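Local coordinates for putative lipoprotein (Bacteroides thetaiotaomicron, PDB 4OZO) that probably hydrolyses alpha-L-fucosides as a member of glycoside hydrolase family 29, and here holds a nitrophenyl thiogalactoside in its sugar pocket, at residues R207-E212 with I250-D255; T163-A168 with C192-T197; G196-Y201 with R230-Y235; D255-P260 with L293-P298. All coordinates share one frame; numbering follows the deposited sequence.

Interaction 1: R207-E212 with I250-D255; sequences RWMGNE and IPAETD. With OTN (2-nitrophenyl 1-thio-beta-D-galactopyranoside), chain E.
Trp208 and Asp255 meet at the sugar: the indole NE1, at the ring edge, gives Asp255 OD1 a weak hydrogen bond of 2.9 Å, bent to 122° at the hydrogen, and another weak one to Asn211 O of its own loop. One face of the indole receives the galactoside, with C5 3.4 Å above the ring centre, while the backbone nitrogens of Gly210 and Asn211 lie over the opposite face, so the ring is sandwiched between ligand and loop. The other oxygen of Asp255, OD2, is 2.6 Å from sugar O6, which Glu212 OE2 also approaches; a single hydroxyl proton has two carboxylate acceptors. Water 1 lies between the two segments, within hydrogen-bonding distance of Asn211 O and Asp255 O, though with too few protons for all acceptors around it. Behind the pocket, Met209 turns across the strand, its CB 3.7 Å from Ala252 CB and its CG beside Thr254 OG1, whose hydroxyl is bonded to Ser290. Farther out, Arg207 anchors the loop. Its N bonds Pro251 O (3.0 Å) and its O accepts Glu253 N (2.9 Å). The side chain places CG between backbone N and carbonyl carbon (chi1 68°), then extends past Ala252, whose CB lies over one guanidinium face, and NH1 reaches Ile250 O at 2.9 Å; NE and NH1 are further engaged by Leu239 O and Trp221 O. The single Arg207–Ala252 bridge joins strands 206-207 and 253-257, which closes the TIM barrel, and the aromatic platform with carboxylates at its rim is characteristic of a glycoside hydrolase sugar pocket.

Interaction 2: T163-A168 with C192-T197; sequences TWWDGA and CVIFGT. With OTN (2-nitrophenyl 1-thio-beta-D-galactopyranoside), chain E.
On neighbouring parallel strands of a beta-alpha-beta unit (strand 162-164, helix 175-188, strand 193-196) in the TIM barrel, the Trp164 indole lies flat against the Phe195 ring. Their side chains run side by side and point the same way. The six-membered ring of Trp164 and the Phe195 ring form an offset stack, planes 1° apart and centroids separated by 3.8 Å, while Phe195 CB makes a CH-pi contact over the indole five-membered ring. Phe195 swings its ring away from its own backbone N (chi1 178°), which lays it against one face of the indole; Trp164 NE1 is held by Glu253. On the other side of the sheet, Ile194 CG2 rests over the six-membered ring of Trp165, offset toward its rim, and Thr163 lies beside Cys192 with OG1 3.4 Å from SG. The backbones are stitched by Thr163 N to Val193 O (2.8 Å), Phe195 N to Thr163 O and Trp165 N to Phe195 O. Past the strand ends the chain turns to the ligand: Asp166 OD1 accepts Ala168 N (3.0 Å) in an Asx turn and probably sugar O4 too, though that modelled separation is doubtfully short; Gly167 N donates to O4 at 3.0 Å. Thr197 has its hydroxyl tucked between backbone N and carbonyl carbon (chi1 52°); OG1 donates to Trp165 O at 2.6 Å, and water 2, bound to Asp166 O, donates to OG1 at 2.9 Å.

Interaction 3: G196-Y201 with R230-Y235; sequences GTKNSY and RDEAQY. With OTN (2-nitrophenyl 1-thio-beta-D-galactopyranoside), chain E.
Arg230, at the end of helix 226-230, runs its aliphatic chain alongside Tyr201, CB lying 3.5 Å from ring atom CD2 and CD beside CE2. Its guanidinium plane is nearly perpendicular to the phenol (83°). CG also meets Asn199 OD1, whose amide nitrogen is taken by Leu173 O, and CA offers a CH to Lys198 O at 3.4 Å. Beyond the ring the Arg230 chain bends at chi3 (74°), which brings it to the next residue, Asp231, in a side-on salt bridge, NE to OD1 and NH1 to OD2; the NE bond to OD1 lies in the guanidinium plane. The two segments lie largely in loops at the C-terminal end of the TIM barrel, where active sites of this fold are built, and with Glu232 the chain turns into that pocket. Held extended, the glutamate accepts sugar O2 on OE1 (2.5 Å) and sugar O3 on OE2 (2.8 Å). Water 3 donates to OE2 and accepts from Lys198 N. The Lys198 chain passes obliquely with CE 3.7 Å from Glu232 OE1, but NZ, at 4.2 Å from that oxygen, is instead paired with Asp171 and Gly167 O.

Interaction 4: D255-P260 with L293-P298; sequences DVSIRP and LLNFPP. With OTN (2-nitrophenyl 1-thio-beta-D-galactopyranoside), chain E.
A nearly straight hydrogen bond (3.1 Å, 172°) runs from Asn295 ND2 to Ser257 OG across two parallel strands and lies in the amide plane. The same hydroxyl oxygen accepts Arg259 N at 3.2 Å, forming an ST turn as the chain leaves its strand, and is bonded as well to Ser261 O, so three partners fix OG. The Asn295 amide is engaged at both ends: ND2 also serves Trp262 O, and OD1 is bonded to His27 ND1. Swinging the amide anti to the backbone N (chi1 177°) points it at these partners. The main chains satisfy one another in parallel fashion. Val256 N donates to Leu293 O (3.0 Å), Asn295 N to Val256 O (2.9 Å), and Ile258 N to Asn295 O (3.2 Å), extending the pattern just past the strand; Leu293 O additionally receives the CA-H of Asp255, and Val256 O that of Leu294. The face bearing Val256 and Leu294 is apolar: Val256 CG1 meets Leu294 CD1 at 4.0 Å, and helix 275-283 packs against this side. Ile258 continues the apolar layer, its CD1 3.8 Å from Phe296 CE1. Arg259 passes Pro297 at a slant, Arg259 CD 3.5 Å from Pro297 CG, and its guanidinium forms salt bridges with Asp308 and Asp269. The opposite face carries Asp255, Ser257, Leu293 and Asn295, and Leu293 there packs on strand 22-26. Strand 253-257, helix 275-283 and strand 291-295 form one beta-alpha-beta crossover of the TIM barrel.

How the interactions relate
Interactions 1, 2 and 4 are buried and belong to the parallel barrel sheet, whereas interaction 3 is a surface contact between loops beyond it. Interactions 1 and 4 share Asp255 and strand 253-257; interactions 2 and 3 share Gly196 and Thr197. Between 1 and 2, Glu253 OE2 probably accepts a hydrogen bond from Trp164 NE1, and Trp208 packs on Phe195. Backbone pairing dominates 2 and 4, a single bridge serves 1, and 3 relies on side-chain packing and a water. All four touch the ligand, although 3 and 4 stand about 23 Å apart between centres: the Trp208 ring face packs on the sugar, while carboxylates from all four contacts meet its hydroxyls.

Interaction 1: R207-E212 with I250-D255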
# COMPACT_ATOMS: atom_id res chain seq x y z
N ARG A 207 7.61 -28.82 10.54
CA ARG A 207 8.72 -29.23 9.69
C ARG A 207 8.92 -28.28 8.51
O ARG A 207 8.02 -27.54 8.13
CB ARG A 207 8.44 -30.63 9.13
CG ARG A 207 7.28 -30.69 8.12
CD ARG A 207 7.11 -32.07 7.53
NE ARG A 207 6.37 -32.09 6.27
CZ ARG A 207 5.08 -32.42 6.16
NH1 ARG A 207 4.38 -32.75 7.24
NH2 ARG A 207 4.49 -32.41 4.98
N TRP A 208 10.10 -28.32 7.92
CA TRP A 208 10.31 -27.69 6.64
C TRP A 208 9.58 -28.51 5.57
O TRP A 208 9.19 -29.65 5.82
CB TRP A 208 11.81 -27.63 6.31
CG TRP A 208 12.11 -26.81 5.10
CD1 TRP A 208 11.45 -25.68 4.68
CD2 TRP A 208 13.13 -27.06 4.13
NE1 TRP A 208 12.01 -25.21 3.52
CE2 TRP A 208 13.04 -26.04 3.16
CE3 TRP A 208 14.12 -28.04 4.00
CZ2 TRP A 208 13.90 -25.97 2.07
CZ3 TRP A 208 14.97 -27.97 2.91
CH2 TRP A 208 14.86 -26.95 1.96
N MET A 209 9.41 -27.93 4.38
CA MET A 209 8.75 -28.62 3.28
C MET A 209 9.57 -28.69 1.99
O MET A 209 9.01 -28.89 0.91
CB MET A 209 7.36 -28.03 3.02
CG MET A 209 7.23 -26.52 3.25
SD MET A 209 8.37 -25.50 2.30
CE MET A 209 7.79 -25.74 0.62
N GLY A 210 10.88 -28.53 2.10
CA GLY A 210 11.77 -28.93 1.02
C GLY A 210 12.20 -27.92 -0.02
O GLY A 210 13.11 -28.19 -0.81
N ASN A 211 11.56 -26.75 -0.05
CA ASN A 211 12.01 -25.71 -0.95
C ASN A 211 11.75 -24.32 -0.38
O ASN A 211 11.13 -24.18 0.67
CB ASN A 211 11.38 -25.84 -2.35
CG ASN A 211 9.87 -25.64 -2.32
OD1 ASN A 211 9.37 -24.51 -2.31
ND2 ASN A 211 9.13 -26.74 -2.32
N GLU A 212 12.24 -23.31 -1.07
CA GLU A 212 12.09 -21.94 -0.61
C GLU A 212 11.41 -21.14 -1.70
O GLU A 212 11.73 -19.97 -1.91
CB GLU A 212 13.45 -21.34 -0.25
CG GLU A 212 14.07 -21.98 0.98
CD GLU A 212 15.43 -21.38 1.33
OE1 GLU A 212 15.97 -20.62 0.51
OE2 GLU A 212 15.94 -21.68 2.43
N ILE A 250 3.64 -33.57 12.28
CA ILE A 250 4.57 -32.44 12.22
C ILE A 250 4.31 -31.64 10.93
O ILE A 250 4.97 -31.85 9.91
CB ILE A 250 6.05 -32.93 12.29
CG1 ILE A 250 6.26 -33.83 13.51
CG2 ILE A 250 7.01 -31.76 12.35
CD1 ILE A 250 7.68 -34.40 13.64
N PRO A 251 3.36 -30.70 10.99
CA PRO A 251 2.87 -30.05 9.77
C PRO A 251 3.90 -29.11 9.14
O PRO A 251 4.76 -28.54 9.83
CB PRO A 251 1.63 -29.29 10.24
CG PRO A 251 1.86 -29.05 11.68
CD PRO A 251 2.68 -30.19 12.19
N ALA A 252 3.81 -28.96 7.82
CA ALA A 252 4.78 -28.19 7.05
C ALA A 252 4.58 -26.67 7.14
O ALA A 252 3.46 -26.16 6.99
CB ALA A 252 4.74 -28.64 5.60
N GLU A 253 5.69 -25.97 7.37
CA GLU A 253 5.70 -24.51 7.39
C GLU A 253 6.46 -24.02 6.18
O GLU A 253 7.65 -24.31 6.03
CB GLU A 253 6.37 -24.01 8.66
CG GLU A 253 6.25 -22.53 8.87
CD GLU A 253 7.05 -22.06 10.05
OE1 GLU A 253 6.48 -21.93 11.15
OE2 GLU A 253 8.26 -21.82 9.87
N THR A 254 5.78 -23.26 5.32
CA THR A 254 6.36 -22.84 4.04
C THR A 254 7.03 -21.47 4.13
O THR A 254 6.39 -20.48 4.47
CB THR A 254 5.28 -22.79 2.94
OG1 THR A 254 4.70 -24.09 2.80
CG2 THR A 254 5.87 -22.37 1.62
N ASP A 255 8.32 -21.41 3.81
CA ASP A 255 9.08 -20.17 3.97
C ASP A 255 9.53 -19.61 2.63
O ASP A 255 10.05 -20.34 1.79
CB ASP A 255 10.28 -20.37 4.91
CG ASP A 255 11.28 -21.42 4.41
OD1 ASP A 255 10.86 -22.56 4.10
OD2 ASP A 255 12.50 -21.10 4.35
O2' OTN E . 21.86 -24.58 -0.31
N1' OTN E . 21.01 -24.76 0.86
O3' OTN E . 21.58 -25.07 2.05
C2' OTN E . 19.69 -24.59 0.70
C3' OTN E . 19.22 -24.31 -0.58
C4' OTN E . 17.87 -24.12 -0.83
C5' OTN E . 16.97 -24.23 0.22
C6' OTN E . 17.43 -24.52 1.50
C1' OTN E . 18.78 -24.73 1.75
S01 OTN E . 19.23 -25.06 3.41
C1 OTN E . 17.65 -25.45 4.15
O5 OTN E . 16.82 -24.28 4.46
C5 OTN E . 15.59 -24.71 5.07
C6 OTN E . 14.74 -23.47 5.35
O6 OTN E . 14.48 -22.78 4.13
C4 OTN E . 15.86 -25.46 6.38
O4 OTN E . 16.57 -24.63 7.30
C3 OTN E . 16.71 -26.65 6.04
O3 OTN E . 17.02 -27.46 7.21
C2 OTN E . 18.00 -26.14 5.43
O2 OTN E . 18.77 -27.29 5.13
O HOH W 1 9.12 -22.29 0.36

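Interaction 2: T163-A168 with C192-T197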
# COMPACT_ATOMS: atom_id res chain seq x y z
N THR A 163 10.37 -20.76 17.93
CA THR A 163 11.82 -20.85 17.84
C THR A 163 12.16 -21.59 16.55
O THR A 163 11.60 -22.65 16.26
CB THR A 163 12.39 -21.62 19.05
OG1 THR A 163 12.24 -20.82 20.23
CG2 THR A 163 13.86 -21.95 18.86
N TRP A 164 13.06 -21.01 15.76
CA TRP A 164 13.36 -21.51 14.43
C TRP A 164 14.76 -22.06 14.40
O TRP A 164 15.73 -21.35 14.72
CB TRP A 164 13.25 -20.38 13.40
CG TRP A 164 12.47 -20.70 12.16
CD1 TRP A 164 11.11 -20.74 12.03
CD2 TRP A 164 13.01 -21.00 10.87
NE1 TRP A 164 10.77 -21.05 10.73
CE2 TRP A 164 11.91 -21.21 10.00
CE3 TRP A 164 14.31 -21.11 10.35
CZ2 TRP A 164 12.07 -21.53 8.65
CZ3 TRP A 164 14.46 -21.42 9.01
CH2 TRP A 164 13.34 -21.63 8.18
N TRP A 165 14.88 -23.33 14.01
CA TRP A 165 16.17 -23.98 13.89
C TRP A 165 16.44 -24.33 12.42
O TRP A 165 16.08 -25.41 11.94
CB TRP A 165 16.22 -25.23 14.78
CG TRP A 165 16.29 -24.90 16.23
CD1 TRP A 165 16.67 -23.71 16.78
CD2 TRP A 165 15.97 -25.76 17.33
NE1 TRP A 165 16.62 -23.77 18.15
CE2 TRP A 165 16.19 -25.03 18.52
CE3 TRP A 165 15.52 -27.08 17.43
CZ2 TRP A 165 15.98 -25.57 19.79
CZ3 TRP A 165 15.31 -27.62 18.70
CH2 TRP A 165 15.53 -26.86 19.86
N ASP A 166 17.07 -23.40 11.72
CA ASP A 166 17.59 -23.61 10.38
C ASP A 166 18.54 -24.80 10.38
O ASP A 166 19.33 -24.98 11.32
CB ASP A 166 18.33 -22.35 9.94
CG ASP A 166 18.57 -22.29 8.44
OD1 ASP A 166 18.56 -23.35 7.79
OD2 ASP A 166 18.75 -21.17 7.93
N GLY A 167 18.49 -25.61 9.33
CA GLY A 167 19.32 -26.80 9.26
C GLY A 167 20.57 -26.65 8.42
O GLY A 167 21.40 -27.56 8.38
N ALA A 168 20.71 -25.51 7.75
CA ALA A 168 21.91 -25.25 6.96
C ALA A 168 23.18 -25.34 7.82
O ALA A 168 23.28 -24.73 8.89
CB ALA A 168 21.81 -23.90 6.24
N CYS A 192 5.55 -22.27 22.94
CA CYS A 192 6.42 -21.92 21.82
C CYS A 192 6.53 -23.02 20.78
O CYS A 192 6.97 -24.12 21.08
CB CYS A 192 7.82 -21.54 22.31
SG CYS A 192 8.98 -21.13 20.97
N VAL A 193 6.17 -22.72 19.54
CA VAL A 193 6.31 -23.68 18.47
C VAL A 193 7.77 -23.77 18.01
O VAL A 193 8.42 -22.74 17.82
CB VAL A 193 5.42 -23.30 17.29
CG1 VAL A 193 5.57 -24.30 16.17
CG2 VAL A 193 3.98 -23.21 17.75
N ILE A 194 8.28 -24.99 17.84
CA ILE A 194 9.64 -25.19 17.36
C ILE A 194 9.70 -25.64 15.90
O ILE A 194 9.26 -26.74 15.57
CB ILE A 194 10.41 -26.23 18.19
CG1 ILE A 194 10.66 -25.73 19.62
CG2 ILE A 194 11.74 -26.56 17.54
CD1 ILE A 194 11.17 -26.82 20.54
N PHE A 195 10.25 -24.80 15.03
CA PHE A 195 10.56 -25.23 13.67
C PHE A 195 11.84 -26.05 13.72
O PHE A 195 12.91 -25.51 13.98
CB PHE A 195 10.75 -24.02 12.78
CG PHE A 195 11.12 -24.36 11.35
CD1 PHE A 195 10.13 -24.59 10.41
CD2 PHE A 195 12.44 -24.41 10.95
CE1 PHE A 195 10.46 -24.88 9.09
CE2 PHE A 195 12.78 -24.70 9.65
CZ PHE A 195 11.79 -24.94 8.72
N GLY A 196 11.72 -27.35 13.47
CA GLY A 196 12.86 -28.24 13.59
C GLY A 196 13.33 -28.85 12.28
O GLY A 196 12.54 -29.33 11.47
N THR A 197 14.65 -28.86 12.09
CA THR A 197 15.25 -29.53 10.95
C THR A 197 16.31 -30.57 11.38
O THR A 197 16.92 -30.47 12.45
CB THR A 197 15.90 -28.51 9.99
OG1 THR A 197 16.77 -27.65 10.73
CG2 THR A 197 14.84 -27.67 9.32
O2' OTN E . 21.86 -24.58 -0.31
N1' OTN E . 21.01 -24.76 0.86
O3' OTN E . 21.58 -25.07 2.05
C2' OTN E . 19.69 -24.59 0.70
C3' OTN E . 19.22 -24.31 -0.58
C4' OTN E . 17.87 -24.12 -0.83
C5' OTN E . 16.97 -24.23 0.22
C6' OTN E . 17.43 -24.52 1.50
C1' OTN E . 18.78 -24.73 1.75
S01 OTN E . 19.23 -25.06 3.41
C1 OTN E . 17.65 -25.45 4.15
O5 OTN E . 16.82 -24.28 4.46
C5 OTN E . 15.59 -24.71 5.07
C6 OTN E . 14.74 -23.47 5.35
O6 OTN E . 14.48 -22.78 4.13
C4 OTN E . 15.86 -25.46 6.38
O4 OTN E . 16.57 -24.63 7.30
C3 OTN E . 16.71 -26.65 6.04
O3 OTN E . 17.02 -27.46 7.21
C2 OTN E . 18.00 -26.14 5.43
O2 OTN E . 18.77 -27.29 5.13
O HOH W 2 18.63 -27.10 12.95

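Interaction 3: G196-Y201 with R230-Y235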
# COMPACT_ATOMS: atom_id res chain seq x y z
N GLY A 196 11.72 -27.35 13.47
CA GLY A 196 12.86 -28.24 13.59
C GLY A 196 13.33 -28.85 12.28
O GLY A 196 12.54 -29.33 11.47
N THR A 197 14.65 -28.86 12.09
CA THR A 197 15.25 -29.53 10.95
C THR A 197 16.31 -30.57 11.38
O THR A 197 16.92 -30.47 12.45
CB THR A 197 15.90 -28.51 9.99
OG1 THR A 197 16.77 -27.65 10.73
CG2 THR A 197 14.84 -27.67 9.32
N LYS A 198 16.49 -31.57 10.53
CA LYS A 198 17.54 -32.58 10.72
C LYS A 198 17.53 -33.27 12.09
O LYS A 198 16.50 -33.82 12.52
CB LYS A 198 18.89 -31.98 10.37
CG LYS A 198 18.86 -31.36 8.99
CD LYS A 198 20.19 -30.80 8.53
CE LYS A 198 20.17 -30.60 7.03
NZ LYS A 198 21.33 -29.85 6.50
N ASN A 199 18.66 -33.25 12.79
CA ASN A 199 18.81 -34.04 14.03
C ASN A 199 18.00 -33.51 15.21
O ASN A 199 18.10 -34.03 16.33
CB ASN A 199 20.28 -34.20 14.42
CG ASN A 199 21.09 -34.85 13.32
OD1 ASN A 199 20.60 -35.77 12.65
ND2 ASN A 199 22.32 -34.39 13.11
N SER A 200 17.22 -32.47 14.94
CA SER A 200 16.28 -31.91 15.91
C SER A 200 14.94 -32.60 15.74
O SER A 200 14.00 -32.30 16.48
CB SER A 200 16.11 -30.42 15.65
OG SER A 200 15.60 -30.17 14.35
N TYR A 201 14.87 -33.52 14.78
CA TYR A 201 13.61 -34.21 14.44
C TYR A 201 12.73 -34.70 15.61
O TYR A 201 11.50 -34.63 15.49
CB TYR A 201 13.83 -35.36 13.44
CG TYR A 201 14.53 -36.55 14.05
CD1 TYR A 201 13.79 -37.60 14.60
CD2 TYR A 201 15.92 -36.61 14.12
CE1 TYR A 201 14.43 -38.68 15.19
CE2 TYR A 201 16.56 -37.68 14.70
CZ TYR A 201 15.81 -38.72 15.24
OH TYR A 201 16.45 -39.80 15.82
N ARG A 230 14.99 -35.69 9.65
CA ARG A 230 16.40 -36.01 9.89
C ARG A 230 17.20 -36.17 8.59
O ARG A 230 18.29 -35.61 8.47
CB ARG A 230 16.50 -37.29 10.70
CG ARG A 230 17.87 -37.53 11.30
CD ARG A 230 18.00 -38.98 11.74
NE ARG A 230 18.16 -39.85 10.58
CZ ARG A 230 18.04 -41.17 10.62
NH1 ARG A 230 18.21 -41.88 9.51
NH2 ARG A 230 17.75 -41.78 11.76
N ASP A 231 16.67 -36.93 7.64
CA ASP A 231 17.41 -37.24 6.43
C ASP A 231 16.92 -36.38 5.27
O ASP A 231 16.94 -36.78 4.10
CB ASP A 231 17.33 -38.75 6.12
CG ASP A 231 17.95 -39.62 7.24
OD1 ASP A 231 18.81 -39.12 8.01
OD2 ASP A 231 17.56 -40.80 7.35
N GLU A 232 16.48 -35.18 5.65
CA GLU A 232 16.05 -34.09 4.78
C GLU A 232 16.45 -34.17 3.30
O GLU A 232 15.60 -34.16 2.41
CB GLU A 232 16.57 -32.78 5.39
CG GLU A 232 16.48 -31.57 4.51
CD GLU A 232 16.90 -30.31 5.23
OE1 GLU A 232 17.64 -29.50 4.62
OE2 GLU A 232 16.50 -30.13 6.40
N ALA A 233 17.75 -34.29 3.06
CA ALA A 233 18.29 -34.23 1.71
C ALA A 233 17.88 -35.38 0.79
O ALA A 233 18.07 -35.30 -0.43
CB ALA A 233 19.81 -34.11 1.75
N GLN A 234 17.33 -36.46 1.34
CA GLN A 234 16.95 -37.58 0.50
C GLN A 234 15.45 -37.92 0.66
O GLN A 234 15.00 -38.99 0.26
CB GLN A 234 17.85 -38.81 0.75
CG GLN A 234 19.40 -38.56 0.55
CD GLN A 234 19.87 -38.45 -0.93
OE1 GLN A 234 19.38 -39.15 -1.82
NE2 GLN A 234 20.84 -37.56 -1.18
N TYR A 235 14.69 -36.99 1.23
CA TYR A 235 13.26 -37.18 1.43
C TYR A 235 12.43 -35.95 1.06
O TYR A 235 11.63 -35.48 1.86
CB TYR A 235 12.98 -37.55 2.88
CG TYR A 235 13.34 -38.97 3.20
CD1 TYR A 235 12.39 -39.98 3.12
CD2 TYR A 235 14.64 -39.31 3.56
CE1 TYR A 235 12.72 -41.29 3.41
CE2 TYR A 235 14.97 -40.61 3.85
CZ TYR A 235 14.01 -41.60 3.77
OH TYR A 235 14.34 -42.90 4.06
O2' OTN E . 21.86 -24.58 -0.31
N1' OTN E . 21.01 -24.76 0.86
O3' OTN E . 21.58 -25.07 2.05
C2' OTN E . 19.69 -24.59 0.70
C3' OTN E . 19.22 -24.31 -0.58
C4' OTN E . 17.87 -24.12 -0.83
C5' OTN E . 16.97 -24.23 0.22
C6' OTN E . 17.43 -24.52 1.50
C1' OTN E . 18.78 -24.73 1.75
S01 OTN E . 19.23 -25.06 3.41
C1 OTN E . 17.65 -25.45 4.15
O5 OTN E . 16.82 -24.28 4.46
C5 OTN E . 15.59 -24.71 5.07
C6 OTN E . 14.74 -23.47 5.35
O6 OTN E . 14.48 -22.78 4.13
C4 OTN E . 15.86 -25.46 6.38
O4 OTN E . 16.57 -24.63 7.30
C3 OTN E . 16.71 -26.65 6.04
O3 OTN E . 17.02 -27.46 7.21
C2 OTN E . 18.00 -26.14 5.43
O2 OTN E . 18.77 -27.29 5.13
O HOH W 3 14.80 -31.39 7.76

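Interaction 4: D255-P260 with L293-P298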
# COMPACT_ATOMS: atom_id res chain seq x y z
N ASP A 255 8.32 -21.41 3.81
CA ASP A 255 9.08 -20.17 3.97
C ASP A 255 9.53 -19.61 2.63
O ASP A 255 10.05 -20.34 1.79
CB ASP A 255 10.28 -20.37 4.91
CG ASP A 255 11.28 -21.42 4.41
OD1 ASP A 255 10.86 -22.56 4.10
OD2 ASP A 255 12.50 -21.10 4.35
N VAL A 256 9.33 -18.33 2.42
CA VAL A 256 9.72 -17.71 1.15
C VAL A 256 10.03 -16.23 1.40
O VAL A 256 9.50 -15.61 2.33
CB VAL A 256 8.60 -17.92 0.08
CG1 VAL A 256 7.30 -17.34 0.55
CG2 VAL A 256 9.00 -17.36 -1.29
N SER A 257 10.91 -15.67 0.59
CA SER A 257 11.16 -14.24 0.70
C SER A 257 10.38 -13.45 -0.34
O SER A 257 10.19 -13.90 -1.47
CB SER A 257 12.65 -13.92 0.57
OG SER A 257 12.89 -12.55 0.83
N ILE A 258 9.94 -12.26 0.06
CA ILE A 258 9.20 -11.39 -0.83
C ILE A 258 10.16 -10.82 -1.86
O ILE A 258 9.75 -10.19 -2.85
CB ILE A 258 8.49 -10.27 -0.02
CG1 ILE A 258 7.30 -9.68 -0.81
CG2 ILE A 258 9.46 -9.19 0.42
CD1 ILE A 258 6.37 -8.86 0.07
N ARG A 259 11.44 -11.07 -1.63
CA ARG A 259 12.51 -10.66 -2.54
C ARG A 259 13.29 -11.90 -3.01
O ARG A 259 13.09 -13.00 -2.48
CB ARG A 259 13.43 -9.64 -1.86
CG ARG A 259 12.87 -8.24 -1.89
CD ARG A 259 13.31 -7.40 -0.70
NE ARG A 259 12.77 -6.05 -0.81
CZ ARG A 259 13.44 -5.01 -1.30
NH1 ARG A 259 14.70 -5.17 -1.70
NH2 ARG A 259 12.86 -3.81 -1.37
N PRO A 260 14.14 -11.73 -4.04
CA PRO A 260 15.01 -12.83 -4.44
C PRO A 260 15.93 -13.27 -3.30
O PRO A 260 16.11 -14.47 -3.10
CB PRO A 260 15.83 -12.23 -5.58
CG PRO A 260 14.95 -11.17 -6.15
CD PRO A 260 14.18 -10.61 -5.00
N LEU A 293 5.39 -18.54 5.88
CA LEU A 293 6.31 -17.65 6.55
C LEU A 293 6.93 -16.74 5.49
O LEU A 293 7.76 -17.18 4.70
CB LEU A 293 7.37 -18.45 7.29
CG LEU A 293 8.49 -17.69 8.02
CD1 LEU A 293 7.91 -16.54 8.85
CD2 LEU A 293 9.35 -18.64 8.90
N LEU A 294 6.52 -15.48 5.46
CA LEU A 294 6.95 -14.59 4.39
C LEU A 294 7.98 -13.59 4.93
O LEU A 294 7.73 -12.94 5.93
CB LEU A 294 5.74 -13.86 3.78
CG LEU A 294 5.97 -12.82 2.68
CD1 LEU A 294 6.45 -13.48 1.40
CD2 LEU A 294 4.71 -12.03 2.43
N ASN A 295 9.13 -13.50 4.26
CA ASN A 295 10.21 -12.63 4.73
C ASN A 295 10.19 -11.19 4.20
O ASN A 295 10.10 -10.96 2.98
CB ASN A 295 11.56 -13.29 4.43
CG ASN A 295 12.74 -12.41 4.83
OD1 ASN A 295 12.94 -12.12 6.00
ND2 ASN A 295 13.53 -12.01 3.84
N PHE A 296 10.28 -10.23 5.11
CA PHE A 296 10.41 -8.83 4.75
C PHE A 296 11.74 -8.37 5.30
O PHE A 296 11.89 -8.21 6.51
CB PHE A 296 9.32 -7.99 5.42
CG PHE A 296 7.92 -8.32 5.01
CD1 PHE A 296 7.24 -7.52 4.10
CD2 PHE A 296 7.25 -9.41 5.59
CE1 PHE A 296 5.92 -7.81 3.74
CE2 PHE A 296 5.94 -9.70 5.24
CZ PHE A 296 5.27 -8.90 4.31
N PRO A 297 12.74 -8.14 4.44
CA PRO A 297 14.05 -7.76 4.98
C PRO A 297 14.17 -6.26 5.26
O PRO A 297 14.09 -5.47 4.33
CB PRO A 297 15.00 -8.17 3.86
CG PRO A 297 14.20 -8.01 2.62
CD PRO A 297 12.78 -8.38 2.98
N PRO A 298 14.35 -5.87 6.53
CA PRO A 298 14.55 -4.45 6.85
C PRO A 298 15.86 -3.96 6.24
O PRO A 298 16.74 -4.77 5.96
CB PRO A 298 14.64 -4.44 8.37
CG PRO A 298 14.09 -5.78 8.82
CD PRO A 298 14.41 -6.73 7.72
O2' OTN E . 21.86 -24.58 -0.31
N1' OTN E . 21.01 -24.76 0.86
O3' OTN E . 21.58 -25.07 2.05
C2' OTN E . 19.69 -24.59 0.70
C3' OTN E . 19.22 -24.31 -0.58
C4' OTN E . 17.87 -24.12 -0.83
C5' OTN E . 16.97 -24.23 0.22
C6' OTN E . 17.43 -24.52 1.50
C1' OTN E . 18.78 -24.73 1.75
S01 OTN E . 19.23 -25.06 3.41
C1 OTN E . 17.65 -25.45 4.15
O5 OTN E . 16.82 -24.28 4.46
C5 OTN E . 15.59 -24.71 5.07
C6 OTN E . 14.74 -23.47 5.35
O6 OTN E . 14.48 -22.78 4.13
C4 OTN E . 15.86 -25.46 6.38
O4 OTN E . 16.57 -24.63 7.30
C3 OTN E . 16.71 -26.65 6.04
O3 OTN E . 17.02 -27.46 7.21
C2 OTN E . 18.00 -26.14 5.43
O2 OTN E . 18.77 -27.29 5.13